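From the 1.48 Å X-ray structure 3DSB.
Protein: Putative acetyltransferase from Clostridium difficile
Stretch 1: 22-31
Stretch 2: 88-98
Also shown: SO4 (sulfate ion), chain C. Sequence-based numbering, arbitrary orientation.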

ATOM      1  N   LYS A  22     -14.917 -10.925 -13.558  1.00 14.32           N
ATOM      2  CA  LYS A  22     -16.162 -10.301 -13.970  1.00 14.28           C
ATOM      3  C   LYS A  22     -16.638  -9.284 -12.908  1.00 13.01           C
ATOM      4  O   LYS A  22     -17.075  -8.182 -13.236  1.00 14.00           O
ATOM      5  CB  LYS A  22     -17.230 -11.389 -14.212  1.00 15.73           C
ATOM      6  CG  LYS A  22     -18.637 -10.874 -14.428  1.00 18.22           C
ATOM      7  CD  LYS A  22     -19.607 -12.033 -14.615  1.00 18.90           C
ATOM      8  CE  LYS A  22     -19.863 -12.723 -13.291  1.00 23.27           C
ATOM      9  NZ  LYS A  22     -21.023 -13.672 -13.446  1.00 26.28           N
ATOM     10  N   PHE A  23     -16.551  -9.658 -11.630  1.00 12.04           N
ATOM     11  CA  PHE A  23     -16.995  -8.756 -10.570  1.00 12.14           C
ATOM     12  C   PHE A  23     -16.181  -7.458 -10.578  1.00 11.92           C
ATOM     13  O   PHE A  23     -16.716  -6.349 -10.381  1.00 12.94           O
ATOM     14  CB  PHE A  23     -16.813  -9.402  -9.199  1.00 12.84           C
ATOM     15  CG  PHE A  23     -17.858 -10.427  -8.831  1.00 13.07           C
ATOM     16  CD1 PHE A  23     -18.931 -10.714  -9.661  1.00 13.56           C
ATOM     17  CD2 PHE A  23     -17.759 -11.064  -7.593  1.00 13.76           C
ATOM     18  CE1 PHE A  23     -19.920 -11.655  -9.266  1.00 15.25           C
ATOM     19  CE2 PHE A  23     -18.712 -12.026  -7.199  1.00 17.15           C
ATOM     20  CZ  PHE A  23     -19.781 -12.301  -8.033  1.00 15.34           C
ATOM     21  N   ASN A  24     -14.877  -7.580 -10.834  1.00 11.71           N
ATOM     22  CA  ASN A  24     -14.045  -6.382 -10.849  1.00 12.33           C
ATOM     23  C   ASN A  24     -14.309  -5.481 -12.049  1.00 11.92           C
ATOM     24  O   ASN A  24     -14.326  -4.243 -11.896  1.00 12.10           O
ATOM     25  CB  ASN A  24     -12.583  -6.778 -10.729  1.00 11.63           C
ATOM     26  CG  ASN A  24     -12.185  -6.916  -9.287  1.00 12.29           C
ATOM     27  OD1 ASN A  24     -11.893  -5.905  -8.620  1.00 12.02           O
ATOM     28  ND2 ASN A  24     -12.261  -8.138  -8.759  1.00 13.24           N
ATOM     29  N   TYR A  25     -14.558  -6.098 -13.208  1.00 12.70           N
ATOM     30  CA  TYR A  25     -14.982  -5.359 -14.389  1.00 14.59           C
ATOM     31  C   TYR A  25     -16.266  -4.611 -14.033  1.00 14.45           C
ATOM     32  O   TYR A  25     -16.388  -3.378 -14.298  1.00 16.72           O
ATOM     33  CB  TYR A  25     -15.200  -6.286 -15.586  1.00 15.83           C
ATOM     34  CG  TYR A  25     -15.652  -5.545 -16.810  1.00 18.53           C
ATOM     35  CD1 TYR A  25     -14.718  -5.034 -17.709  1.00 17.40           C
ATOM     36  CD2 TYR A  25     -16.992  -5.334 -17.050  1.00 19.77           C
ATOM     37  CE1 TYR A  25     -15.114  -4.336 -18.827  1.00 19.04           C
ATOM     38  CE2 TYR A  25     -17.410  -4.618 -18.170  1.00 21.62           C
ATOM     39  CZ  TYR A  25     -16.468  -4.124 -19.051  1.00 19.98           C
ATOM     40  OH  TYR A  25     -16.866  -3.414 -20.179  1.00 24.69           O
ATOM     41  N   ASN A  26     -17.237  -5.318 -13.434  1.00 14.17           N
ATOM     42  CA  ASN A  26     -18.501  -4.633 -13.123  1.00 15.27           C
ATOM     43  C   ASN A  26     -18.320  -3.513 -12.115  1.00 14.13           C
ATOM     44  O   ASN A  26     -18.956  -2.459 -12.210  1.00 16.65           O
ATOM     45  CB  ASN A  26     -19.514  -5.627 -12.557  1.00 15.52           C
ATOM     46  CG  ASN A  26     -20.019  -6.626 -13.589  1.00 18.25           C
ATOM     47  OD1 ASN A  26     -19.798  -6.469 -14.776  1.00 21.28           O
ATOM     48  ND2 ASN A  26     -20.723  -7.663 -13.123  1.00 20.40           N
ATOM     49  N   LEU A  27     -17.480  -3.750 -11.106  1.00 13.42           N
ATOM     50  CA  LEU A  27     -17.220  -2.758 -10.076  1.00 13.53           C
ATOM     51  C   LEU A  27     -16.664  -1.458 -10.651  1.00 15.19           C
ATOM     52  O   LEU A  27     -17.101  -0.357 -10.310  1.00 17.85           O
ATOM     53  CB  LEU A  27     -16.213  -3.317  -9.073  1.00 13.84           C
ATOM     54  CG  LEU A  27     -15.694  -2.426  -7.948  1.00 14.56           C
ATOM     55  CD1 LEU A  27     -16.834  -1.881  -7.045  1.00 16.28           C
ATOM     56  CD2 LEU A  27     -14.593  -3.101  -7.088  1.00 13.84           C
ATOM     57  N   ALA A  28     -15.670  -1.594 -11.500  1.00 16.19           N
ATOM     58  CA  ALA A  28     -14.935  -0.431 -11.993  1.00 17.39           C
ATOM     59  C   ALA A  28     -15.879   0.362 -12.857  1.00 19.59           C
ATOM     60  O   ALA A  28     -15.885   1.635 -12.809  1.00 21.21           O
ATOM     61  CB  ALA A  28     -13.721  -0.897 -12.769  1.00 16.87           C
ATOM     62  N   LYS A  29     -16.728  -0.337 -13.616  1.00 20.18           N
ATOM     63  CA  LYS A  29     -17.711   0.422 -14.406  1.00 23.55           C
ATOM     64  C   LYS A  29     -18.692   1.145 -13.492  1.00 24.04           C
ATOM     65  O   LYS A  29     -18.940   2.361 -13.650  1.00 25.37           O
ATOM     66  CB  LYS A  29     -18.440  -0.468 -15.394  1.00 22.95           C
ATOM     67  CG  LYS A  29     -19.490   0.301 -16.228  1.00 26.08           C
ATOM     68  CD  LYS A  29     -18.869   1.327 -17.193  1.00 28.69           C
ATOM     69  CE  LYS A  29     -19.955   2.082 -18.008  1.00 26.56           C
ATOM     70  NZ  LYS A  29     -19.553   3.423 -18.612  1.00 28.67           N
ATOM     71  N   GLU A  30     -19.261   0.421 -12.525  1.00 24.52           N
ATOM     72  CA  GLU A  30     -20.333   1.014 -11.705  1.00 25.17           C
ATOM     73  C   GLU A  30     -19.871   2.142 -10.768  1.00 26.43           C
ATOM     74  O   GLU A  30     -20.652   3.102 -10.557  1.00 28.20           O
ATOM     75  CB  GLU A  30     -21.060  -0.108 -10.898  1.00 24.51           C
ATOM     76  CG  GLU A  30     -21.682  -1.266 -11.735  1.00 25.17           C
ATOM     77  CD  GLU A  30     -22.165  -2.483 -10.849  1.00 24.68           C
ATOM     78  OE1 GLU A  30     -22.362  -3.622 -11.371  1.00 23.63           O
ATOM     79  OE2 GLU A  30     -22.348  -2.250  -9.629  1.00 24.59           O
ATOM     80  N   THR A  31     -18.644   2.073 -10.228  1.00 27.99           N
ATOM     81  CA  THR A  31     -18.135   2.985  -9.163  1.00 28.42           C
ATOM     82  C   THR A  31     -17.051   4.041  -9.502  1.00 28.82           C
ATOM     83  O   THR A  31     -16.825   4.994  -8.714  1.00 29.54           O
ATOM     84  CB  THR A  31     -17.602   2.238  -7.904  1.00 28.97           C
ATOM     85  OG1 THR A  31     -16.318   1.649  -8.168  1.00 30.00           O
ATOM     86  CG2 THR A  31     -18.585   1.203  -7.415  1.00 29.49           C
ATOM     87  N   GLN A  88      -8.990  -2.835  -1.056  1.00 10.65           N
ATOM     88  CA  GLN A  88      -8.911  -2.288  -2.416  1.00 11.40           C
ATOM     89  C   GLN A  88     -10.195  -2.402  -3.208  1.00 10.99           C
ATOM     90  O   GLN A  88     -10.419  -1.644  -4.140  1.00 13.40           O
ATOM     91  CB  GLN A  88      -7.785  -2.961  -3.220  1.00 12.06           C
ATOM     92  CG  GLN A  88      -6.416  -2.866  -2.569  1.00 10.34           C
ATOM     93  CD  GLN A  88      -5.861  -1.454  -2.400  1.00 11.82           C
ATOM     94  OE1 GLN A  88      -6.460  -0.467  -2.864  1.00 12.99           O
ATOM     95  NE2 GLN A  88      -4.703  -1.355  -1.713  1.00 11.73           N
ATOM     96  N   SER A  89     -11.071  -3.339  -2.840  1.00 11.27           N
ATOM     97  CA  SER A  89     -12.315  -3.507  -3.569  1.00 11.81           C
ATOM     98  C   SER A  89     -13.320  -4.319  -2.786  1.00 12.12           C
ATOM     99  O   SER A  89     -12.965  -5.221  -2.037  1.00 11.77           O
ATOM    100  CB  SER A  89     -12.050  -4.245  -4.880  1.00 12.24           C
ATOM    101  OG  SER A  89     -11.548  -5.558  -4.618  1.00 12.89           O
ATOM    102  N   VAL A  90     -14.585  -3.996  -3.007  1.00 12.32           N
ATOM    103  CA  VAL A  90     -15.709  -4.810  -2.524  1.00 12.66           C
ATOM    104  C   VAL A  90     -16.769  -4.790  -3.622  1.00 13.04           C
ATOM    105  O   VAL A  90     -17.090  -3.735  -4.164  1.00 14.20           O
ATOM    106  CB  VAL A  90     -16.343  -4.240  -1.225  1.00 13.98           C
ATOM    107  CG1 VAL A  90     -17.390  -5.213  -0.665  1.00 15.47           C
ATOM    108  CG2 VAL A  90     -15.307  -3.860  -0.145  1.00 15.69           C
ATOM    109  N   TYR A  91     -17.367  -5.944  -3.919  1.00 12.30           N
ATOM    110  CA  TYR A  91     -18.425  -5.982  -4.948  1.00 11.38           C
ATOM    111  C   TYR A  91     -19.405  -7.092  -4.568  1.00 12.47           C
ATOM    112  O   TYR A  91     -18.990  -8.210  -4.175  1.00 12.61           O
ATOM    113  CB  TYR A  91     -17.837  -6.322  -6.334  1.00 12.74           C
ATOM    114  CG  TYR A  91     -18.886  -6.286  -7.424  1.00 11.49           C
ATOM    115  CD1 TYR A  91     -19.288  -5.063  -7.969  1.00 11.49           C
ATOM    116  CD2 TYR A  91     -19.503  -7.447  -7.878  1.00 13.89           C
ATOM    117  CE1 TYR A  91     -20.280  -5.003  -8.933  1.00 13.43           C
ATOM    118  CE2 TYR A  91     -20.494  -7.378  -8.871  1.00 13.23           C
ATOM    119  CZ  TYR A  91     -20.864  -6.156  -9.398  1.00 14.36           C
ATOM    120  OH  TYR A  91     -21.858  -6.111 -10.388  1.00 17.40           O
ATOM    121  N   VAL A  92     -20.675  -6.796  -4.769  1.00 12.37           N
ATOM    122  CA  VAL A  92     -21.757  -7.742  -4.506  1.00 12.44           C
ATOM    123  C   VAL A  92     -22.557  -7.873  -5.804  1.00 13.63           C
ATOM    124  O   VAL A  92     -23.014  -6.863  -6.361  1.00 13.95           O
ATOM    125  CB  VAL A  92     -22.695  -7.238  -3.368  1.00 14.03           C
ATOM    126  CG1 VAL A  92     -23.857  -8.277  -3.111  1.00 14.33           C
ATOM    127  CG2 VAL A  92     -21.930  -6.977  -2.089  1.00 13.92           C
ATOM    128  N   ASP A  93     -22.728  -9.102  -6.280  1.00 14.11           N
ATOM    129  CA  ASP A  93     -23.577  -9.392  -7.444  1.00 15.05           C
ATOM    130  C   ASP A  93     -24.954  -8.756  -7.256  1.00 15.48           C
ATOM    131  O   ASP A  93     -25.537  -8.824  -6.164  1.00 15.98           O
ATOM    132  CB  ASP A  93     -23.677 -10.930  -7.523  1.00 15.72           C
ATOM    133  CG  ASP A  93     -24.523 -11.449  -8.662  1.00 20.58           C
ATOM    134  OD1 ASP A  93     -25.650 -10.960  -8.920  1.00 22.48           O
ATOM    135  OD2 ASP A  93     -24.034 -12.427  -9.261  1.00 26.55           O
ATOM    136  N   LYS A  94     -25.448  -8.112  -8.313  1.00 16.95           N
ATOM    137  CA  LYS A  94     -26.700  -7.356  -8.187  1.00 18.19           C
ATOM    138  C   LYS A  94     -27.888  -8.162  -7.690  1.00 18.55           C
ATOM    139  O   LYS A  94     -28.796  -7.577  -7.073  1.00 19.77           O
ATOM    140  CB  LYS A  94     -27.079  -6.681  -9.509  1.00 18.90           C
ATOM    141  CG  LYS A  94     -26.206  -5.483  -9.834  1.00 21.33           C
ATOM    142  CD  LYS A  94     -26.665  -4.799 -11.119  1.00 26.20           C
ATOM    143  CE  LYS A  94     -25.853  -3.552 -11.431  1.00 28.38           C
ATOM    144  NZ  LYS A  94     -26.170  -3.032 -12.809  1.00 32.17           N
ATOM    145  N   GLU A  95     -27.904  -9.460  -7.975  1.00 18.11           N
ATOM    146  CA  GLU A  95     -29.048 -10.304  -7.572  1.00 19.46           C
ATOM    147  C   GLU A  95     -29.010 -10.639  -6.071  1.00 18.88           C
ATOM    148  O   GLU A  95     -29.948 -11.293  -5.550  1.00 18.94           O
ATOM    149  CB  GLU A  95     -29.008 -11.599  -8.351  1.00 21.85           C
ATOM    150  CG  GLU A  95     -29.220 -11.470  -9.856  1.00 26.92           C
ATOM    151  CD  GLU A  95     -29.260 -12.843 -10.512  1.00 33.66           C
ATOM    152  OE1 GLU A  95     -30.221 -13.598 -10.242  1.00 39.34           O
ATOM    153  OE2 GLU A  95     -28.335 -13.178 -11.280  1.00 38.47           O
ATOM    154  N   TYR A  96     -27.941 -10.202  -5.380  1.00 16.97           N
ATOM    155  CA  TYR A  96     -27.753 -10.538  -3.974  1.00 16.81           C
ATOM    156  C   TYR A  96     -27.594  -9.307  -3.083  1.00 16.57           C
ATOM    157  O   TYR A  96     -27.193  -9.420  -1.937  1.00 17.77           O
ATOM    158  CB  TYR A  96     -26.568 -11.523  -3.811  1.00 16.46           C
ATOM    159  CG  TYR A  96     -26.887 -12.853  -4.449  1.00 17.16           C
ATOM    160  CD1 TYR A  96     -27.468 -13.875  -3.700  1.00 17.81           C
ATOM    161  CD2 TYR A  96     -26.668 -13.071  -5.818  1.00 17.52           C
ATOM    162  CE1 TYR A  96     -27.770 -15.092  -4.287  1.00 18.92           C
ATOM    163  CE2 TYR A  96     -26.983 -14.284  -6.423  1.00 19.36           C
ATOM    164  CZ  TYR A  96     -27.566 -15.286  -5.630  1.00 19.72           C
ATOM    165  OH  TYR A  96     -27.920 -16.502  -6.175  1.00 21.79           O
ATOM    166  N   ARG A  97     -27.934  -8.136  -3.617  1.00 16.55           N
ATOM    167  CA  ARG A  97     -27.797  -6.879  -2.883  1.00 16.90           C
ATOM    168  C   ARG A  97     -28.973  -6.630  -1.928  1.00 17.48           C
ATOM    169  O   ARG A  97     -30.007  -7.295  -2.019  1.00 17.70           O
ATOM    170  CB  ARG A  97     -27.651  -5.729  -3.858  1.00 17.29           C
ATOM    171  CG  ARG A  97     -26.286  -5.750  -4.504  1.00 16.16           C
ATOM    172  CD  ARG A  97     -26.134  -4.625  -5.515  1.00 17.47           C
ATOM    173  NE  ARG A  97     -24.917  -4.801  -6.295  1.00 16.45           N
ATOM    174  CZ  ARG A  97     -24.467  -3.917  -7.184  1.00 15.18           C
ATOM    175  NH1 ARG A  97     -25.130  -2.762  -7.395  1.00 19.03           N
ATOM    176  NH2 ARG A  97     -23.345  -4.174  -7.843  1.00 19.62           N
ATOM    177  N   ARG A  98     -28.784  -5.683  -1.006  1.00 17.46           N
ATOM    178  CA  ARG A  98     -29.794  -5.308  -0.002  1.00 18.66           C
ATOM    179  C   ARG A  98     -30.057  -6.443   0.993  1.00 17.82           C
ATOM    180  O   ARG A  98     -31.159  -6.521   1.602  1.00 18.70           O
ATOM    181  CB  ARG A  98     -31.085  -4.768  -0.685  1.00 18.81           C
ATOM    182  CG  ARG A  98     -30.834  -3.494  -1.542  1.00 21.34           C
ATOM    183  CD  ARG A  98     -32.074  -3.095  -2.382  1.00 22.80           C
ATOM    184  NE  ARG A  98     -32.568  -4.205  -3.213  1.00 28.80           N
ATOM    185  CZ  ARG A  98     -32.032  -4.621  -4.368  1.00 30.15           C
ATOM    186  NH1 ARG A  98     -30.949  -4.032  -4.903  1.00 30.43           N
ATOM    187  NH2 ARG A  98     -32.597  -5.636  -5.009  1.00 32.43           N
TER
HETATM  188  S   SO4 C   2     -25.133  -4.443  -0.166  0.90 21.71           S
HETATM  189  O1  SO4 C   2     -24.642  -5.776   0.148  0.90 19.75           O
HETATM  190  O2  SO4 C   2     -24.036  -3.746  -0.898  0.90 22.43           O
HETATM  191  O3  SO4 C   2     -26.309  -4.420  -1.021  0.90 20.91           O
HETATM  192  O4  SO4 C   2     -25.304  -3.690   1.073  0.90 23.36           O
HETATM  193  O   HOH W   1      -9.896  -5.898  -6.645  1.00 15.82           O
HETATM  194  O   HOH W   2     -23.980  -0.482  -8.773  1.00 30.66           O

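The helix crosses the strand almost at a right angle, 99° between their directions, and Tyr91 is the strand residue that meets Phe23, Asn26, Leu27 and Glu30. Phe23 opens the contact: its CG lies 3.5 Å from Tyr91 CD2, the two rings packing obliquely with planes at 42°. Its backbone also takes part, since Phe23 O sits over one face of the Tyr91 ring. One residue on, Asn24 points its CB away, yet its amide returns to the strand through water, which donates to Asn24 OD1 and accepts from Ser89 OG. Asn26 ND2 gives a weak hydrogen bond to Tyr91 OH at 3.3 Å. Leu27 fills the space beside the strand, with CB 3.7 Å from Tyr91 CD1 and CD2 3.6 Å from Ser89 CB.

Glu30 closes the contact with both carboxylate oxygens engaged. Tyr91 OH donates to Glu30 OE1 at 2.7 Å, so the buried tyrosine ends in a polar anchor. Arg97 NH2 donates a nearly straight hydrogen bond to Glu30 OE2 at 2.8 Å, part of a salt bridge, and a water links that same oxygen to Arg97 NH1. The guanidinium is held in place by Val92 O, which accepts from Arg97 NE at 2.8 Å. The rule here is apolar packing along the ring and directional bonds at its hydroxyl.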